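Local coordinates for protein collagen alpha-1(XX) chain (Homo sapiens, PDB 5KF4) that is a fibril-associated-type collagen chain that probably acts in the extracellular matrix, its fibronectin type III domains likely serving as modules for protein interaction, at residues R36-V44 with E55-T65; L70-V80 with L92-P100. All coordinates share one frame; numbering follows the deposited sequence.

Contact 1: residues R36-V44 with E55-T65; sequences RHPLKYLIV and EVVVEGPAAST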
loop_
_atom_site.group_PDB
_atom_site.type_symbol
_atom_site.label_atom_id
_atom_site.label_comp_id
_atom_site.label_asym_id
_atom_site.label_seq_id
_atom_site.Cartn_x
_atom_site.Cartn_y
_atom_site.Cartn_z
ATOM N N ARG A 36 -8.702 9.022 -13.469
ATOM C CA ARG A 36 -9.453 9.713 -12.433
ATOM C C ARG A 36 -8.736 9.571 -11.103
ATOM O O ARG A 36 -8.675 8.486 -10.523
ATOM C CB ARG A 36 -10.870 9.143 -12.328
ATOM C CG ARG A 36 -11.912 10.062 -11.718
ATOM C CD ARG A 36 -13.260 9.359 -11.699
ATOM N NE ARG A 36 -14.048 9.681 -10.512
ATOM C CZ ARG A 36 -15.020 8.909 -10.037
ATOM N NH1 ARG A 36 -15.313 7.766 -10.643
ATOM N NH2 ARG A 36 -15.694 9.272 -8.954
ATOM N N HIS A 37 -8.179 10.675 -10.623
ATOM C CA HIS A 37 -7.420 10.641 -9.387
ATOM C C HIS A 37 -8.382 10.608 -8.203
ATOM O O HIS A 37 -9.385 11.322 -8.193
ATOM C CB HIS A 37 -6.481 11.842 -9.315
ATOM C CG HIS A 37 -5.318 11.742 -10.254
ATOM N ND1 HIS A 37 -5.218 10.750 -11.204
ATOM C CD2 HIS A 37 -4.211 12.510 -10.391
ATOM C CE1 HIS A 37 -4.098 10.910 -11.888
ATOM N NE2 HIS A 37 -3.470 11.969 -11.414
ATOM N N PRO A 38 -8.073 9.784 -7.194
ATOM C CA PRO A 38 -8.984 9.669 -6.054
ATOM C C PRO A 38 -8.871 10.837 -5.093
ATOM O O PRO A 38 -8.129 11.781 -5.353
ATOM C CB PRO A 38 -8.539 8.365 -5.396
ATOM C CG PRO A 38 -7.083 8.298 -5.683
ATOM C CD PRO A 38 -6.933 8.853 -7.083
ATOM N N LEU A 39 -9.666 10.808 -4.031
ATOM C CA LEU A 39 -9.522 11.797 -2.983
ATOM C C LEU A 39 -8.316 11.368 -2.165
ATOM O O LEU A 39 -7.494 12.197 -1.777
ATOM C CB LEU A 39 -10.784 11.917 -2.126
ATOM C CG LEU A 39 -11.881 12.818 -2.706
ATOM C CD1 LEU A 39 -12.606 12.149 -3.869
ATOM C CD2 LEU A 39 -12.866 13.254 -1.633
ATOM N N LYS A 40 -8.206 10.060 -1.933
ATOM C CA LYS A 40 -7.145 9.498 -1.096
ATOM C C LYS A 40 -6.706 8.084 -1.521
ATOM O O LYS A 40 -7.368 7.427 -2.326
ATOM C CB LYS A 40 -7.593 9.452 0.376
ATOM C CG LYS A 40 -7.941 10.792 1.016
ATOM C CD LYS A 40 -6.694 11.653 1.194
ATOM C CE LYS A 40 -7.047 13.074 1.610
ATOM N NZ LYS A 40 -5.828 13.888 1.875
ATOM N N TYR A 41 -5.582 7.633 -0.958
ATOM C CA TYR A 41 -5.130 6.239 -1.043
ATOM C C TYR A 41 -4.879 5.649 0.346
ATOM O O TYR A 41 -4.257 6.294 1.187
ATOM C CB TYR A 41 -3.841 6.105 -1.865
ATOM C CG TYR A 41 -3.998 6.177 -3.366
ATOM C CD1 TYR A 41 -4.521 5.103 -4.077
ATOM C CD2 TYR A 41 -3.585 7.296 -4.078
ATOM C CE1 TYR A 41 -4.657 5.150 -5.446
ATOM C CE2 TYR A 41 -3.717 7.351 -5.456
ATOM C CZ TYR A 41 -4.254 6.275 -6.134
ATOM O OH TYR A 41 -4.389 6.322 -7.504
ATOM N N LEU A 42 -5.339 4.421 0.581
ATOM C CA LEU A 42 -4.998 3.710 1.815
ATOM C C LEU A 42 -3.860 2.717 1.592
ATOM O O LEU A 42 -3.971 1.803 0.775
ATOM C CB LEU A 42 -6.211 2.969 2.382
ATOM C CG LEU A 42 -5.880 2.024 3.546
ATOM C CD1 LEU A 42 -5.400 2.789 4.778
ATOM C CD2 LEU A 42 -7.036 1.100 3.890
ATOM N N ILE A 43 -2.785 2.882 2.357
ATOM C CA ILE A 43 -1.623 1.998 2.293
ATOM C C ILE A 43 -1.476 1.156 3.565
ATOM O O ILE A 43 -1.462 1.688 4.676
ATOM C CB ILE A 43 -0.331 2.805 2.064
ATOM C CG1 ILE A 43 -0.402 3.532 0.721
ATOM C CG2 ILE A 43 0.883 1.899 2.110
ATOM C CD1 ILE A 43 0.382 4.811 0.681
ATOM N N VAL A 44 -1.367 -0.160 3.389
ATOM C CA VAL A 44 -1.318 -1.104 4.505
ATOM C C VAL A 44 -0.088 -2.006 4.425
ATOM O O VAL A 44 0.159 -2.623 3.391
ATOM C CB VAL A 44 -2.573 -2.007 4.527
ATOM C CG1 VAL A 44 -2.562 -2.916 5.748
ATOM C CG2 VAL A 44 -3.844 -1.171 4.475
ATOM N N GLU A 55 -0.849 1.383 8.900
ATOM C CA GLU A 55 -1.509 2.067 7.802
ATOM C C GLU A 55 -1.175 3.554 7.728
ATOM O O GLU A 55 -0.768 4.189 8.710
ATOM C CB GLU A 55 -3.031 1.903 7.896
ATOM C CG GLU A 55 -3.537 0.494 7.654
ATOM C CD GLU A 55 -5.020 0.355 7.939
ATOM O OE1 GLU A 55 -5.705 1.399 8.049
ATOM O OE2 GLU A 55 -5.508 -0.792 8.025
ATOM N N VAL A 56 -1.365 4.095 6.534
ATOM C CA VAL A 56 -1.272 5.523 6.309
ATOM C C VAL A 56 -2.173 5.832 5.129
ATOM O O VAL A 56 -2.271 5.046 4.188
ATOM C CB VAL A 56 0.183 5.984 6.032
ATOM C CG1 VAL A 56 0.723 5.350 4.759
ATOM C CG2 VAL A 56 0.269 7.501 5.940
ATOM N N VAL A 57 -2.886 6.944 5.196
ATOM C CA VAL A 57 -3.695 7.331 4.059
ATOM C C VAL A 57 -3.028 8.522 3.377
ATOM O O VAL A 57 -2.613 9.472 4.042
ATOM C CB VAL A 57 -5.139 7.661 4.486
ATOM C CG1 VAL A 57 -5.900 8.345 3.361
ATOM C CG2 VAL A 57 -5.856 6.393 4.906
ATOM N N VAL A 58 -2.912 8.462 2.054
ATOM C CA VAL A 58 -2.283 9.543 1.301
ATOM C C VAL A 58 -3.261 10.081 0.264
ATOM O O VAL A 58 -4.314 9.489 0.037
ATOM C CB VAL A 58 -0.987 9.084 0.613
ATOM C CG1 VAL A 58 0.062 8.722 1.655
ATOM C CG2 VAL A 58 -1.258 7.910 -0.312
ATOM N N GLU A 59 -2.879 11.153 -0.418
ATOM C CA GLU A 59 -3.810 11.855 -1.297
ATOM C C GLU A 59 -3.966 11.202 -2.662
ATOM O O GLU A 59 -3.160 10.372 -3.076
ATOM C CB GLU A 59 -3.371 13.303 -1.499
ATOM C CG GLU A 59 -3.183 14.078 -0.219
ATOM C CD GLU A 59 -1.775 13.933 0.318
ATOM O OE1 GLU A 59 -1.426 12.821 0.772
ATOM O OE2 GLU A 59 -1.014 14.924 0.267
ATOM N N GLY A 60 -5.048 11.566 -3.337
ATOM C CA GLY A 60 -5.339 11.074 -4.669
ATOM C C GLY A 60 -4.305 11.306 -5.761
ATOM O O GLY A 60 -4.039 10.402 -6.549
ATOM N N PRO A 61 -3.721 12.519 -5.836
ATOM C CA PRO A 61 -2.749 12.684 -6.916
ATOM C C PRO A 61 -1.364 12.184 -6.537
ATOM O O PRO A 61 -0.398 12.461 -7.247
ATOM C CB PRO A 61 -2.739 14.197 -7.145
ATOM C CG PRO A 61 -3.167 14.794 -5.834
ATOM C CD PRO A 61 -3.794 13.722 -4.989
ATOM N N ALA A 62 -1.270 11.455 -5.432
ATOM C CA ALA A 62 0.016 10.942 -4.997
ATOM C C ALA A 62 0.357 9.791 -5.925
ATOM O O ALA A 62 -0.512 8.992 -6.278
ATOM C CB ALA A 62 -0.020 10.493 -3.546
ATOM N N ALA A 63 1.622 9.692 -6.305
ATOM C CA ALA A 63 2.045 8.632 -7.202
ATOM C C ALA A 63 3.131 7.805 -6.547
ATOM O O ALA A 63 3.648 6.845 -7.123
ATOM C CB ALA A 63 2.541 9.227 -8.511
ATOM N N SER A 64 3.450 8.180 -5.318
ATOM C CA SER A 64 4.514 7.543 -4.572
ATOM C C SER A 64 4.385 7.893 -3.099
ATOM O O SER A 64 3.907 8.969 -2.744
ATOM C CB SER A 64 5.885 7.967 -5.104
ATOM O OG SER A 64 6.924 7.554 -4.230
ATOM N N THR A 65 4.817 6.975 -2.250
ATOM C CA THR A 65 4.981 7.265 -0.838
ATOM C C THR A 65 6.034 6.300 -0.330
ATOM O O THR A 65 6.215 5.216 -0.885
ATOM C CB THR A 65 3.651 7.126 -0.051
ATOM O OG1 THR A 65 3.393 8.333 0.679
ATOM C CG2 THR A 65 3.697 5.955 0.920
HETATM O O HOH W 1 -0.953 13.224 -10.599
#

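Contact 2: residues L70-V80 with L92-P100; sequences LASRTEYLVSV and LRGLVTTAP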
loop_
_atom_site.group_PDB
_atom_site.type_symbol
_atom_site.label_atom_id
_atom_site.label_comp_id
_atom_site.label_asym_id
_atom_site.label_seq_id
_atom_site.Cartn_x
_atom_site.Cartn_y
_atom_site.Cartn_z
ATOM N N LEU A 70 10.655 0.339 9.400
ATOM C CA LEU A 70 10.384 -1.085 9.247
ATOM C C LEU A 70 11.457 -1.915 9.946
ATOM O O LEU A 70 12.603 -1.488 10.066
ATOM C CB LEU A 70 10.313 -1.463 7.767
ATOM C CG LEU A 70 9.203 -0.788 6.961
ATOM C CD1 LEU A 70 9.344 -1.104 5.478
ATOM C CD2 LEU A 70 7.837 -1.194 7.482
ATOM N N ALA A 71 11.075 -3.090 10.434
ATOM C CA ALA A 71 12.037 -4.009 11.026
ATOM C C ALA A 71 12.868 -4.688 9.946
ATOM O O ALA A 71 12.361 -5.014 8.874
ATOM C CB ALA A 71 11.330 -5.049 11.876
ATOM N N SER A 72 14.143 -4.907 10.246
ATOM C CA SER A 72 15.075 -5.518 9.303
ATOM C C SER A 72 14.831 -7.017 9.151
ATOM O O SER A 72 14.198 -7.636 10.005
ATOM C CB SER A 72 16.517 -5.268 9.748
ATOM O OG SER A 72 16.844 -6.071 10.868
ATOM N N ARG A 73 15.319 -7.581 8.047
ATOM C CA ARG A 73 15.212 -9.015 7.773
ATOM C C ARG A 73 13.776 -9.504 7.878
ATOM O O ARG A 73 13.528 -10.612 8.351
ATOM C CB ARG A 73 16.091 -9.826 8.731
ATOM C CG ARG A 73 17.455 -9.227 9.019
ATOM C CD ARG A 73 18.297 -10.165 9.876
ATOM N NE ARG A 73 17.760 -10.313 11.227
ATOM C CZ ARG A 73 17.983 -9.461 12.225
ATOM N NH1 ARG A 73 18.742 -8.392 12.031
ATOM N NH2 ARG A 73 17.445 -9.681 13.420
ATOM N N THR A 74 12.833 -8.680 7.439
ATOM C CA THR A 74 11.424 -8.968 7.666
ATOM C C THR A 74 10.619 -8.912 6.375
ATOM O O THR A 74 10.804 -8.020 5.554
ATOM C CB THR A 74 10.814 -7.981 8.684
ATOM O OG1 THR A 74 11.643 -7.923 9.852
ATOM C CG2 THR A 74 9.408 -8.412 9.077
ATOM N N GLU A 75 9.720 -9.876 6.208
ATOM C CA GLU A 75 8.833 -9.905 5.056
ATOM C C GLU A 75 7.554 -9.138 5.360
ATOM O O GLU A 75 6.904 -9.366 6.382
ATOM C CB GLU A 75 8.498 -11.341 4.661
ATOM C CG GLU A 75 7.633 -11.447 3.420
ATOM C CD GLU A 75 7.509 -12.867 2.908
ATOM O OE1 GLU A 75 7.408 -13.794 3.736
ATOM O OE2 GLU A 75 7.504 -13.055 1.674
ATOM N N TYR A 76 7.207 -8.215 4.472
ATOM C CA TYR A 76 5.983 -7.442 4.616
ATOM C C TYR A 76 4.997 -7.657 3.476
ATOM O O TYR A 76 5.388 -7.742 2.315
ATOM C CB TYR A 76 6.306 -5.948 4.727
ATOM C CG TYR A 76 6.913 -5.537 6.049
ATOM C CD1 TYR A 76 6.105 -5.230 7.135
ATOM C CD2 TYR A 76 8.287 -5.450 6.213
ATOM C CE1 TYR A 76 6.646 -4.851 8.342
ATOM C CE2 TYR A 76 8.836 -5.072 7.422
ATOM C CZ TYR A 76 8.010 -4.774 8.481
ATOM O OH TYR A 76 8.546 -4.397 9.690
ATOM N N LEU A 77 3.717 -7.760 3.824
ATOM C CA LEU A 77 2.649 -7.666 2.840
ATOM C C LEU A 77 2.270 -6.204 2.714
ATOM O O LEU A 77 1.880 -5.577 3.693
ATOM C CB LEU A 77 1.432 -8.501 3.237
ATOM C CG LEU A 77 0.357 -8.607 2.150
ATOM C CD1 LEU A 77 0.917 -9.255 0.887
ATOM C CD2 LEU A 77 -0.866 -9.364 2.653
ATOM N N VAL A 78 2.369 -5.662 1.508
ATOM C CA VAL A 78 2.150 -4.237 1.309
ATOM C C VAL A 78 0.975 -3.997 0.368
ATOM O O VAL A 78 0.956 -4.519 -0.736
ATOM C CB VAL A 78 3.404 -3.561 0.741
ATOM C CG1 VAL A 78 3.153 -2.088 0.547
ATOM C CG2 VAL A 78 4.585 -3.777 1.672
ATOM N N SER A 79 -0.005 -3.214 0.810
ATOM C CA SER A 79 -1.221 -3.008 0.029
ATOM C C SER A 79 -1.501 -1.534 -0.266
ATOM O O SER A 79 -1.211 -0.657 0.550
ATOM C CB SER A 79 -2.416 -3.630 0.749
ATOM O OG SER A 79 -2.230 -5.023 0.933
ATOM N N VAL A 80 -2.074 -1.277 -1.441
ATOM C CA VAL A 80 -2.476 0.069 -1.840
ATOM C C VAL A 80 -3.963 0.121 -2.171
ATOM O O VAL A 80 -4.399 -0.463 -3.157
ATOM C CB VAL A 80 -1.683 0.555 -3.062
ATOM C CG1 VAL A 80 -2.122 1.957 -3.459
ATOM C CG2 VAL A 80 -0.199 0.518 -2.776
ATOM N N LEU A 92 -3.538 -2.913 -5.089
ATOM C CA LEU A 92 -2.344 -3.653 -5.461
ATOM C C LEU A 92 -1.663 -4.185 -4.216
ATOM O O LEU A 92 -1.743 -3.579 -3.149
ATOM C CB LEU A 92 -1.370 -2.744 -6.221
ATOM C CG LEU A 92 -1.904 -1.928 -7.400
ATOM C CD1 LEU A 92 -0.852 -0.953 -7.904
ATOM C CD2 LEU A 92 -2.326 -2.862 -8.523
ATOM N N ARG A 93 -0.973 -5.307 -4.353
ATOM C CA ARG A 93 -0.181 -5.802 -3.243
ATOM C C ARG A 93 0.988 -6.679 -3.670
ATOM O O ARG A 93 1.022 -7.198 -4.784
ATOM C CB ARG A 93 -1.069 -6.550 -2.239
ATOM C CG ARG A 93 -1.727 -7.806 -2.756
ATOM C CD ARG A 93 -2.452 -8.494 -1.611
ATOM N NE ARG A 93 -3.709 -9.116 -2.007
ATOM C CZ ARG A 93 -4.556 -9.679 -1.150
ATOM N NH1 ARG A 93 -4.270 -9.705 0.146
ATOM N NH2 ARG A 93 -5.683 -10.224 -1.589
ATOM N N GLY A 94 1.963 -6.797 -2.777
ATOM C CA GLY A 94 3.141 -7.606 -3.020
ATOM C C GLY A 94 3.943 -7.852 -1.757
ATOM O O GLY A 94 3.752 -7.182 -0.742
ATOM N N LEU A 95 4.848 -8.822 -1.823
ATOM C CA LEU A 95 5.704 -9.153 -0.693
ATOM C C LEU A 95 7.102 -8.605 -0.919
ATOM O O LEU A 95 7.677 -8.772 -1.996
ATOM C CB LEU A 95 5.770 -10.665 -0.480
ATOM C CG LEU A 95 4.491 -11.396 -0.077
ATOM C CD1 LEU A 95 4.694 -12.894 -0.230
ATOM C CD2 LEU A 95 4.099 -11.055 1.355
ATOM N N VAL A 96 7.652 -7.959 0.101
ATOM C CA VAL A 96 9.039 -7.521 0.058
ATOM C C VAL A 96 9.723 -7.768 1.400
ATOM O O VAL A 96 9.151 -7.513 2.457
ATOM C CB VAL A 96 9.145 -6.025 -0.328
ATOM C CG1 VAL A 96 8.330 -5.156 0.620
ATOM C CG2 VAL A 96 10.599 -5.579 -0.365
ATOM N N THR A 97 10.939 -8.299 1.350
ATOM C CA THR A 97 11.717 -8.538 2.559
ATOM C C THR A 97 12.782 -7.455 2.673
ATOM O O THR A 97 13.561 -7.248 1.743
ATOM C CB THR A 97 12.378 -9.936 2.565
ATOM O OG1 THR A 97 11.364 -10.947 2.579
ATOM C CG2 THR A 97 13.246 -10.112 3.798
ATOM N N THR A 98 12.802 -6.754 3.804
ATOM C CA THR A 98 13.769 -5.680 4.012
ATOM C C THR A 98 15.192 -6.232 4.118
ATOM O O THR A 98 15.398 -7.388 4.488
ATOM C CB THR A 98 13.444 -4.842 5.285
ATOM O OG1 THR A 98 13.385 -5.697 6.432
ATOM C CG2 THR A 98 12.115 -4.126 5.138
ATOM N N ALA A 99 16.162 -5.401 3.753
ATOM C CA ALA A 99 17.573 -5.755 3.845
ATOM C C ALA A 99 17.965 -6.101 5.286
ATOM O O ALA A 99 17.313 -5.654 6.230
ATOM C CB ALA A 99 18.430 -4.613 3.312
ATOM N N PRO A 100 19.028 -6.908 5.462
ATOM C CA PRO A 100 19.483 -7.290 6.807
ATOM C C PRO A 100 19.941 -6.106 7.661
ATOM O O PRO A 100 20.608 -5.204 7.156
ATOM C CB PRO A 100 20.655 -8.235 6.520
ATOM C CG PRO A 100 20.365 -8.784 5.165
ATOM C CD PRO A 100 19.759 -7.640 4.413
ATOM O OXT PRO A 100 19.650 -6.039 8.855
#

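Contact 1: residues R36-V44 with E55-T65
Ile43 and Val58 meet on the core-facing side of the C-C' hairpin of this fibronectin type III beta sandwich. Ile43 places CG1 anti to its carbonyl carbon (chi1 -62°), which carries CD1 to 3.6 Å from Val58 CG2 and, tip to tip, to 3.5 Å from Thr65 CG2 on the facing sheet. Beta-branched residues suit this extended backbone, and the threonine offers its methyl to the interior. Val58 CG2 also touches Tyr41 CB. The Tyr41 ring then lies with its edge toward two turn carbonyls, CE2 coming within 3.3 Å of Gly60 O, while Pro38 CG sits over one face and Trp31 adds an edge-to-face contact. Strands 40-44 and 55-59 run antiparallel, and the Ile43-Val56 pair exchanges backbone hydrogen bonds in both directions.

On the other side of the sheet, Leu42 slants across Val57, Leu42 CD1 touching Val57 CG2 at 3.6 Å, and Val44 lies alongside the aliphatic part of Glu55, whose carboxylate ends the apolar patch. A type I turn from Glu59 to Ala62 starts the chain's passage to the facing sheet; Gly60 brings its CA to 3.0 Å from Pro38 O, where a CB would collide. Lys40 NZ stays 4.7 Å from Glu59 OE1, beyond salt-bridge range, though the opposite charges may still attract. At the polar edge, a water lies 2.9 Å from His37 NE2 and makes a weak bond to Pro61 O.

Contact 2: residues L70-V80 with L92-P100
Thr98 and Ala71 are joined by the side-chain hydrogen bond that ties strand G's end to the tyrosine corner of this fibronectin type III fold. Thr98 OG1, set between its backbone N and carbonyl carbon (chi1 57°), donates to a lone pair of Ala71 O at 2.7 Å and accepts from Thr74 N at 3.2 Å. A valine here would probably leave the Ala71 carbonyl and the Thr74 N-H without this shared mate, freeing the loop to shift. Within the corner, Ala71 N donates to Tyr76 OH at 2.9 Å, and Leu70 CD2 rests over one ring face.

Backbone bonds continue the join as an antiparallel ladder: Thr98 N to Thr74 O, then Tyr76 with Val96, Val78 with Gly94 and Val80 with Leu92.

Among apolar contacts, Leu77 CD1 touches Leu95 CD2 at 3.7 Å on the outer side, where Leu95 also lies beside the Glu75 carboxylate, itself bonded to Ser48 through OE1. Inside, Val78 CG2 meets Val96 CG1 at 4.1 Å, beta-branched residues suiting extended strands.

Strand 75-84 lies between 40-47 and the outermost strand 87-97; across the sandwich Val80 packs on Leu17 and Leu29, Leu92 on Leu17 and Trp31, and Val96 on Leu19 and Ile27.

Overall arrangement
Contact 1 and contact 2 are successive hairpins of one four-stranded sheet, the C-C' and F-G pairs, with centres about 18 Å apart on opposite sides of the chain's centre. Strands 40-47 and 75-84 are the inner neighbours that join them: Val44 O lies 2.7 Å from Ser79 N, a probable hydrogen bond, and Tyr41 CD1 packs 4.0 Å from Val80 CG1 on the core side. Strands 54-59 and 87-97 form the outer edges. Both segments of contact 1 precede those of contact 2 in the chain, strand 64-67 of the facing sheet leading on to strand 75-84. Together they build one wall of the sandwich; no ligand is bound at either.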